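Local coordinates for protein N-formylglutamate amidohydrolase (Ralstonia eutropha, PDB 2Q7S) that binds a zinc ion and probably acts as a hydrolase of the N-formylglutamate amidohydrolase family, at residues Leu26-Pro31 with Trp167-His172. Numbering follows the deposited sequence.
With ZN (zinc ion), chain C.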
loop_
_atom_site.group_PDB
_atom_site.type_symbol
_atom_site.label_atom_id
_atom_site.label_comp_id
_atom_site.label_asym_id
_atom_site.label_seq_id
_atom_site.Cartn_x
_atom_site.Cartn_y
_atom_site.Cartn_z
ATOM N N LEU A 26 2.733 4.947 15.212
ATOM C CA LEU A 26 2.374 5.241 13.839
ATOM C C LEU A 26 3.208 4.295 13.014
ATOM O O LEU A 26 4.445 4.417 12.928
ATOM C CB LEU A 26 2.706 6.684 13.520
ATOM C CG LEU A 26 2.512 7.045 12.041
ATOM C CD1 LEU A 26 1.050 7.085 11.723
ATOM C CD2 LEU A 26 3.233 8.375 11.761
ATOM N N VAL A 27 2.547 3.329 12.397
ATOM C CA VAL A 27 3.250 2.311 11.597
ATOM C C VAL A 27 2.709 2.455 10.177
ATOM O O VAL A 27 1.488 2.441 9.981
ATOM C CB VAL A 27 2.966 0.896 12.125
ATOM C CG1 VAL A 27 3.598 -0.197 11.224
ATOM C CG2 VAL A 27 3.428 0.780 13.552
ATOM N N CYS A 28 3.613 2.601 9.200
ATOM C CA CYS A 28 3.229 2.906 7.822
ATOM C C CYS A 28 3.834 1.884 6.879
ATOM O O CYS A 28 5.012 1.567 7.006
ATOM C CB CYS A 28 3.641 4.325 7.458
ATOM S SG CYS A 28 2.880 5.567 8.461
ATOM N N ASP A 29 3.032 1.290 5.978
ATOM C CA ASP A 29 3.645 0.443 4.981
ATOM C C ASP A 29 3.344 0.854 3.525
ATOM O O ASP A 29 2.290 1.330 3.245
ATOM C CB ASP A 29 3.410 -1.015 5.243
ATOM C CG ASP A 29 2.089 -1.481 4.819
ATOM O OD1 ASP A 29 1.103 -0.902 5.286
ATOM O OD2 ASP A 29 2.042 -2.485 4.056
ATOM N N SER A 30 4.358 0.683 2.673
ATOM C CA SER A 30 4.287 0.929 1.229
ATOM C C SER A 30 4.510 -0.474 0.586
ATOM O O SER A 30 5.661 -0.875 0.244
ATOM C CB SER A 30 5.334 1.974 0.810
ATOM O OG SER A 30 5.434 2.229 -0.590
ATOM N N PRO A 31 3.412 -1.202 0.339
ATOM C CA PRO A 31 3.538 -2.575 -0.222
ATOM C C PRO A 31 3.852 -2.672 -1.724
ATOM O O PRO A 31 4.186 -3.740 -2.216
ATOM C CB PRO A 31 2.162 -3.185 0.053
ATOM C CG PRO A 31 1.250 -2.012 0.086
ATOM C CD PRO A 31 2.009 -0.844 0.630
ATOM N N TRP A 167 -1.909 3.309 15.086
ATOM C CA TRP A 167 -2.451 3.934 13.878
ATOM C C TRP A 167 -1.583 3.478 12.726
ATOM O O TRP A 167 -0.376 3.774 12.691
ATOM C CB TRP A 167 -2.446 5.462 14.005
ATOM C CG TRP A 167 -3.497 6.013 14.958
ATOM C CD1 TRP A 167 -4.733 6.464 14.640
ATOM C CD2 TRP A 167 -3.386 6.129 16.386
ATOM N NE1 TRP A 167 -5.392 6.880 15.764
ATOM C CE2 TRP A 167 -4.594 6.679 16.852
ATOM C CE3 TRP A 167 -2.385 5.804 17.315
ATOM C CZ2 TRP A 167 -4.839 6.906 18.195
ATOM C CZ3 TRP A 167 -2.616 6.040 18.652
ATOM C CH2 TRP A 167 -3.837 6.589 19.084
ATOM N N HIS A 168 -2.191 2.680 11.839
ATOM C CA HIS A 168 -1.544 2.112 10.685
ATOM C C HIS A 168 -1.971 2.880 9.412
ATOM O O HIS A 168 -3.151 3.060 9.204
ATOM C CB HIS A 168 -1.957 0.667 10.576
ATOM C CG HIS A 168 -1.593 0.044 9.276
ATOM N ND1 HIS A 168 -2.493 -0.643 8.503
ATOM C CD2 HIS A 168 -0.421 0.018 8.610
ATOM C CE1 HIS A 168 -1.881 -1.099 7.422
ATOM N NE2 HIS A 168 -0.617 -0.718 7.474
ATOM N N LEU A 169 -1.006 3.333 8.601
ATOM C CA LEU A 169 -1.257 3.922 7.258
ATOM C C LEU A 169 -0.722 2.951 6.195
ATOM O O LEU A 169 0.423 2.557 6.219
ATOM C CB LEU A 169 -0.650 5.301 7.100
ATOM C CG LEU A 169 -0.944 6.394 8.150
ATOM C CD1 LEU A 169 -0.282 7.752 7.793
ATOM C CD2 LEU A 169 -2.453 6.553 8.372
ATOM N N ASN A 170 -1.601 2.545 5.302
ATOM C CA ASN A 170 -1.304 1.714 4.146
ATOM C C ASN A 170 -1.212 2.646 2.907
ATOM O O ASN A 170 -2.187 3.296 2.535
ATOM C CB ASN A 170 -2.451 0.665 4.043
ATOM C CG ASN A 170 -2.194 -0.404 3.023
ATOM O OD1 ASN A 170 -2.905 -0.486 2.017
ATOM N ND2 ASN A 170 -1.213 -1.240 3.266
ATOM N N LEU A 171 -0.035 2.740 2.285
ATOM C CA LEU A 171 0.295 3.836 1.427
ATOM C C LEU A 171 0.373 3.403 -0.022
ATOM O O LEU A 171 1.061 2.430 -0.327
ATOM C CB LEU A 171 1.679 4.429 1.871
ATOM C CG LEU A 171 1.781 4.867 3.338
ATOM C CD1 LEU A 171 3.210 5.338 3.715
ATOM C CD2 LEU A 171 0.768 5.928 3.675
ATOM N N HIS A 172 -0.262 4.179 -0.920
ATOM C CA HIS A 172 -0.370 3.833 -2.335
ATOM C C HIS A 172 -0.323 5.042 -3.224
ATOM O O HIS A 172 -0.400 6.190 -2.778
ATOM C CB HIS A 172 -1.715 3.097 -2.616
ATOM C CG HIS A 172 -1.837 1.841 -1.869
ATOM N ND1 HIS A 172 -1.520 0.616 -2.420
ATOM C CD2 HIS A 172 -2.125 1.621 -0.572
ATOM C CE1 HIS A 172 -1.645 -0.306 -1.489
ATOM N NE2 HIS A 172 -2.008 0.275 -0.363
HETATM ZN ZN ZN C . -1.005 0.329 -4.312
HETATM O O HOH W 1 3.064 1.290 -1.900
#
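Asp29 OD1 takes two hydrogen bonds from the neighbouring strand. His168 NE2 donates to it at 2.8 Å, on the anti side, and Asn170 ND2 donates at 3.1 Å, on the syn side. The two donors come from opposite faces of the carboxylate plane. Asp29 CG stands between its backbone N and carbonyl carbon (chi1 80°). OD1 lies near the His168 ring plane, at the ring edge. Pro31 CG touches His172 CE1 at 3.7 Å, the two side chains crossing at about a right angle. On the face opposite Asp29 and His168, Cys28 SG packs on Leu169 CB at 3.8 Å, and Leu26 CD1 touches Leu169 CG at 4.1 Å. Strands 26-30 and 166-174 run parallel, inside the seven-stranded mixed sheet of this N-formylglutamate amidohydrolase, a family placed with the zinc exopeptidases. Val27 and Asp29 each give N-H and C=O to the partner strand, whose Trp167, Leu169 and Leu171 answer. Beyond the strand ladder, a water bridges Ser30 OG and Leu171 O; Ser30 OG also bonds Ser33 OG. Asn170 also links the carboxylate to the metal site, because its OD1 accepts from His172 NE2 at 2.7 Å. The His172 ring is thus held at both nitrogens, since its ND1 binds zinc at 2.0 Å. His32 and Asp55 complete the protein ligands. Further out, Tyr148 bonds Asp29 OD2, Ser246 bonds His168 ND1, and Asn85 bonds Asn170 OD1.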